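Local coordinates for protein putative superoxide reductase (Thermotoga maritima, PDB 3QZB) that probably reduces superoxide to hydrogen peroxide at a mononuclear iron centre, using electrons delivered by rubredoxin, at residues Pro58-Val70 with Arg85-Asn99. Sequence-based numbering, arbitrary orientation. Where two conformers were deposited one is given.
Sequences PNTTEHHIRWIKV and RYEFNAHGESVQGPN. With FE (Fe (III) ion), chain B.
The imidazoles of His64 and His91 lie face to face, ring centres 3.5 Å apart and planes only 6° from parallel, where the antiparallel hairpin of strands 65-74 and 81-87 runs out into loops beside the iron site of this immunoglobulin-like β-sandwich. Histidine suits both places because a flat imidazole can stack by its face while an edge nitrogen makes a hydrogen bond. At the edge of His91, ND1 gives a hydrogen bond of 2.7 Å to Asn59 OD1, in the carbonyl plane on a lone pair. His64 ND1 donates within its ring plane to Thr60 O, and Arg66 NE donates to His64 NE2 at the far edge, fixing the ring from two sides, while Arg66 NH1 bonds to Asn89 O of a second subunit. His63 binds the ferric ion through NE2, together with His29, His57, His130 and Cys127.

Further along the hairpin, the Arg85 guanidinium covers the five-membered ring of Trp67 in a cation-pi contact, its CZ 3.6 Å from the ring centroid. With CG anti to its backbone N (chi1 175°), Arg85 reaches across to the indole and sends NE to Glu87 OE2. Lys69 NZ also lies over the indole, offset toward its rim, and comes to 2.9 Å from Arg85 NH1, a pairing of like charges probably eased by Glu82 of the fourth subunit, which takes both Arg85 NH1 and Trp67 NE1. On the opposite sheet face, Ile68 CD1 packs on Phe88 CE2, apolar groups fit for the sandwich interior.

Between the loops, Thr61 OG1 donates to His91 O and accepts from Asn99 N, a double role open to a hydroxyl. Asn99 OD1 takes Thr61 N, while Asn99 ND2 meets the syn lone pair of Glu62 OE1 at 2.8 Å, nearly straight at 171°.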
# COMPACT_ATOMS: atom_id res chain seq x y z
N PRO A 58 20.62 -0.07 7.89
CA PRO A 58 19.96 -0.56 9.11
C PRO A 58 18.55 -1.04 8.93
O PRO A 58 17.83 -0.61 7.98
CB PRO A 58 20.00 0.69 10.02
CG PRO A 58 21.17 1.47 9.55
CD PRO A 58 21.17 1.28 8.05
N ASN A 59 18.10 -1.88 9.85
CA ASN A 59 16.68 -2.24 9.90
C ASN A 59 16.32 -2.32 11.36
O ASN A 59 16.22 -3.38 11.97
CB ASN A 59 16.45 -3.55 9.23
CG ASN A 59 14.98 -3.83 9.01
OD1 ASN A 59 14.10 -3.05 9.43
ND2 ASN A 59 14.69 -4.95 8.33
N THR A 60 16.14 -1.15 11.97
CA THR A 60 15.74 -1.03 13.36
C THR A 60 14.36 -0.41 13.44
O THR A 60 13.85 0.14 12.45
CB THR A 60 16.75 -0.17 14.17
OG1 THR A 60 16.63 1.18 13.69
CG2 THR A 60 18.20 -0.70 14.02
N THR A 61 13.77 -0.40 14.64
CA THR A 61 12.51 0.20 14.77
C THR A 61 12.56 1.71 14.42
O THR A 61 11.65 2.26 13.83
CB THR A 61 12.00 -0.03 16.22
OG1 THR A 61 11.90 -1.46 16.51
CG2 THR A 61 10.65 0.65 16.49
N GLU A 62 13.66 2.38 14.77
CA GLU A 62 13.84 3.78 14.53
C GLU A 62 14.23 4.16 13.11
O GLU A 62 13.94 5.28 12.68
CB GLU A 62 14.87 4.37 15.53
CG GLU A 62 14.53 4.13 17.00
CD GLU A 62 14.76 2.68 17.55
OE1 GLU A 62 15.46 1.83 16.93
OE2 GLU A 62 14.26 2.43 18.69
N HIS A 63 14.91 3.24 12.40
CA HIS A 63 15.51 3.57 11.11
C HIS A 63 15.44 2.34 10.22
O HIS A 63 16.11 1.35 10.46
CB HIS A 63 16.96 4.01 11.28
CG HIS A 63 17.65 4.39 10.01
ND1 HIS A 63 19.01 4.33 9.89
CD2 HIS A 63 17.16 4.76 8.79
CE1 HIS A 63 19.34 4.69 8.65
NE2 HIS A 63 18.23 4.96 7.95
N HIS A 64 14.71 2.45 9.10
CA HIS A 64 14.52 1.32 8.21
C HIS A 64 14.01 1.77 6.87
O HIS A 64 13.40 2.84 6.73
CB HIS A 64 13.51 0.33 8.85
CG HIS A 64 12.21 0.98 9.28
ND1 HIS A 64 11.96 1.28 10.60
CD2 HIS A 64 11.13 1.39 8.59
CE1 HIS A 64 10.77 1.85 10.67
NE2 HIS A 64 10.26 1.98 9.47
N ILE A 65 14.25 0.94 5.87
CA ILE A 65 13.60 1.12 4.55
C ILE A 65 12.18 0.62 4.60
O ILE A 65 11.89 -0.49 5.01
CB ILE A 65 14.40 0.35 3.49
CG1 ILE A 65 15.88 0.76 3.46
CG2 ILE A 65 13.71 0.48 2.11
CD1 ILE A 65 16.10 2.23 3.24
N ARG A 66 11.25 1.49 4.23
CA ARG A 66 9.82 1.21 4.26
C ARG A 66 9.31 0.45 3.03
O ARG A 66 8.43 -0.40 3.18
CB ARG A 66 9.07 2.55 4.33
CG ARG A 66 9.23 3.32 5.64
CD ARG A 66 8.32 2.79 6.70
NE ARG A 66 8.30 3.58 7.93
CZ ARG A 66 7.69 4.73 8.07
NH1 ARG A 66 7.01 5.27 7.08
NH2 ARG A 66 7.72 5.37 9.24
N TRP A 67 9.79 0.80 1.85
CA TRP A 67 9.26 0.24 0.60
C TRP A 67 10.17 0.46 -0.55
O TRP A 67 11.02 1.35 -0.56
CB TRP A 67 7.81 0.72 0.35
CG TRP A 67 7.54 2.20 0.33
CD1 TRP A 67 6.90 2.89 1.31
CD2 TRP A 67 7.90 3.21 -0.67
NE1 TRP A 67 6.73 4.20 0.97
CE2 TRP A 67 7.34 4.44 -0.24
CE3 TRP A 67 8.60 3.20 -1.87
CZ2 TRP A 67 7.45 5.61 -0.97
CZ3 TRP A 67 8.71 4.36 -2.59
CH2 TRP A 67 8.13 5.55 -2.15
N ILE A 68 9.91 -0.35 -1.59
CA ILE A 68 10.38 -0.17 -2.95
C ILE A 68 9.12 -0.18 -3.83
O ILE A 68 8.23 -1.01 -3.59
CB ILE A 68 11.30 -1.31 -3.35
CG1 ILE A 68 12.66 -1.19 -2.66
CG2 ILE A 68 11.46 -1.40 -4.90
CD1 ILE A 68 13.44 -2.50 -2.63
N LYS A 69 9.05 0.72 -4.81
CA LYS A 69 8.07 0.56 -5.88
C LYS A 69 8.79 0.56 -7.17
O LYS A 69 9.90 1.08 -7.31
CB LYS A 69 6.88 1.53 -5.76
CG LYS A 69 7.21 2.98 -5.93
CD LYS A 69 5.96 3.86 -5.95
CE LYS A 69 4.98 3.71 -4.81
NZ LYS A 69 5.58 3.84 -3.43
N VAL A 70 8.16 -0.06 -8.18
CA VAL A 70 8.74 -0.20 -9.50
C VAL A 70 7.74 0.38 -10.50
O VAL A 70 6.55 0.14 -10.41
CB VAL A 70 9.05 -1.64 -9.81
CG1 VAL A 70 9.53 -1.85 -11.29
CG2 VAL A 70 10.09 -2.21 -8.82
N ARG A 85 4.05 -1.92 -5.64
CA ARG A 85 4.61 -1.32 -4.43
C ARG A 85 4.81 -2.46 -3.48
O ARG A 85 3.89 -3.30 -3.27
CB ARG A 85 3.67 -0.26 -3.84
CG ARG A 85 4.18 0.31 -2.49
CD ARG A 85 3.27 1.38 -1.99
NE ARG A 85 3.43 1.76 -0.59
CZ ARG A 85 3.69 2.99 -0.14
NH1 ARG A 85 4.18 3.97 -0.92
NH2 ARG A 85 3.51 3.25 1.16
N TYR A 86 6.01 -2.53 -2.89
CA TYR A 86 6.44 -3.67 -2.07
C TYR A 86 6.90 -3.12 -0.72
O TYR A 86 7.93 -2.42 -0.65
CB TYR A 86 7.58 -4.42 -2.81
CG TYR A 86 7.26 -4.68 -4.28
CD1 TYR A 86 6.40 -5.73 -4.63
CD2 TYR A 86 7.70 -3.82 -5.26
CE1 TYR A 86 6.01 -5.92 -6.00
CE2 TYR A 86 7.32 -4.03 -6.59
CZ TYR A 86 6.49 -5.03 -6.95
OH TYR A 86 6.16 -5.17 -8.29
N GLU A 87 6.09 -3.38 0.29
CA GLU A 87 6.28 -2.80 1.60
C GLU A 87 6.97 -3.79 2.52
O GLU A 87 6.58 -4.95 2.56
CB GLU A 87 4.93 -2.38 2.19
CG GLU A 87 4.26 -1.31 1.41
CD GLU A 87 2.99 -0.83 2.04
OE1 GLU A 87 2.61 -1.24 3.15
OE2 GLU A 87 2.29 -0.00 1.37
N PHE A 88 7.89 -3.27 3.32
CA PHE A 88 8.70 -4.04 4.28
C PHE A 88 8.29 -3.53 5.66
O PHE A 88 8.74 -2.42 6.00
CB PHE A 88 10.18 -3.84 3.99
CG PHE A 88 10.49 -3.97 2.52
CD1 PHE A 88 10.22 -5.17 1.83
CD2 PHE A 88 11.03 -2.93 1.81
CE1 PHE A 88 10.48 -5.25 0.46
CE2 PHE A 88 11.25 -3.05 0.45
CZ PHE A 88 10.98 -4.21 -0.21
N ASN A 89 7.42 -4.27 6.36
CA ASN A 89 6.67 -3.66 7.42
C ASN A 89 6.98 -4.14 8.83
O ASN A 89 6.35 -3.69 9.78
CB ASN A 89 5.17 -3.74 7.14
CG ASN A 89 4.77 -2.89 5.95
OD1 ASN A 89 5.53 -2.00 5.56
ND2 ASN A 89 3.59 -3.16 5.36
N ALA A 90 7.95 -5.04 8.99
CA ALA A 90 8.38 -5.50 10.31
C ALA A 90 9.79 -5.00 10.57
O ALA A 90 10.68 -5.20 9.72
CB ALA A 90 8.32 -7.01 10.40
N HIS A 91 9.99 -4.36 11.72
CA HIS A 91 11.27 -3.76 12.06
C HIS A 91 11.61 -3.96 13.53
O HIS A 91 12.19 -3.07 14.15
CB HIS A 91 11.34 -2.28 11.68
CG HIS A 91 10.80 -2.01 10.32
ND1 HIS A 91 11.48 -2.32 9.17
CD2 HIS A 91 9.62 -1.51 9.95
CE1 HIS A 91 10.70 -2.03 8.13
NE2 HIS A 91 9.58 -1.52 8.59
N GLY A 92 11.27 -5.13 14.07
CA GLY A 92 11.66 -5.45 15.46
C GLY A 92 10.80 -4.83 16.54
O GLY A 92 11.14 -4.96 17.73
N GLU A 93 9.74 -4.13 16.20
CA GLU A 93 8.83 -3.53 17.15
C GLU A 93 8.14 -4.58 17.98
O GLU A 93 7.78 -5.62 17.44
CB GLU A 93 7.74 -2.77 16.40
CG GLU A 93 8.33 -1.81 15.41
CD GLU A 93 8.46 -2.35 14.00
OE1 GLU A 93 8.39 -3.58 13.80
OE2 GLU A 93 8.70 -1.55 13.08
N SER A 94 7.86 -4.29 19.24
CA SER A 94 7.07 -5.16 20.05
C SER A 94 6.57 -4.44 21.30
O SER A 94 7.15 -3.45 21.74
CB SER A 94 7.81 -6.42 20.46
OG SER A 94 8.81 -6.16 21.47
N VAL A 95 5.59 -5.05 21.95
CA VAL A 95 5.10 -4.56 23.26
C VAL A 95 6.27 -4.56 24.28
O VAL A 95 6.30 -3.76 25.21
CB VAL A 95 3.93 -5.44 23.73
CG1 VAL A 95 3.62 -5.33 25.26
CG2 VAL A 95 2.67 -5.03 22.97
N GLN A 96 7.14 -5.56 24.18
CA GLN A 96 8.24 -5.73 25.12
C GLN A 96 9.33 -4.68 24.89
O GLN A 96 10.18 -4.52 25.75
CB GLN A 96 8.79 -7.15 25.00
CG GLN A 96 7.79 -8.22 25.35
CD GLN A 96 6.75 -8.46 24.24
OE1 GLN A 96 7.10 -8.48 23.06
NE2 GLN A 96 5.53 -8.71 24.62
N GLY A 97 9.30 -3.99 23.75
CA GLY A 97 10.17 -2.87 23.45
C GLY A 97 10.62 -2.83 22.03
O GLY A 97 10.53 -3.81 21.24
N PRO A 98 11.13 -1.67 21.57
CA PRO A 98 11.67 -1.58 20.21
C PRO A 98 12.91 -2.47 20.11
O PRO A 98 13.63 -2.68 21.07
CB PRO A 98 12.06 -0.09 20.06
CG PRO A 98 12.32 0.32 21.47
CD PRO A 98 11.33 -0.43 22.32
N ASN A 99 13.11 -3.03 18.93
CA ASN A 99 14.32 -3.78 18.64
C ASN A 99 14.47 -5.07 19.43
O ASN A 99 15.55 -5.62 19.45
CB ASN A 99 15.60 -2.91 18.74
CG ASN A 99 15.50 -1.75 17.81
OD1 ASN A 99 15.37 -1.95 16.58
ND2 ASN A 99 15.56 -0.55 18.33
FE FE B . 18.14 5.48 5.86
O HOH W 1 15.93 1.01 20.85
O HOH W 2 5.84 0.23 3.96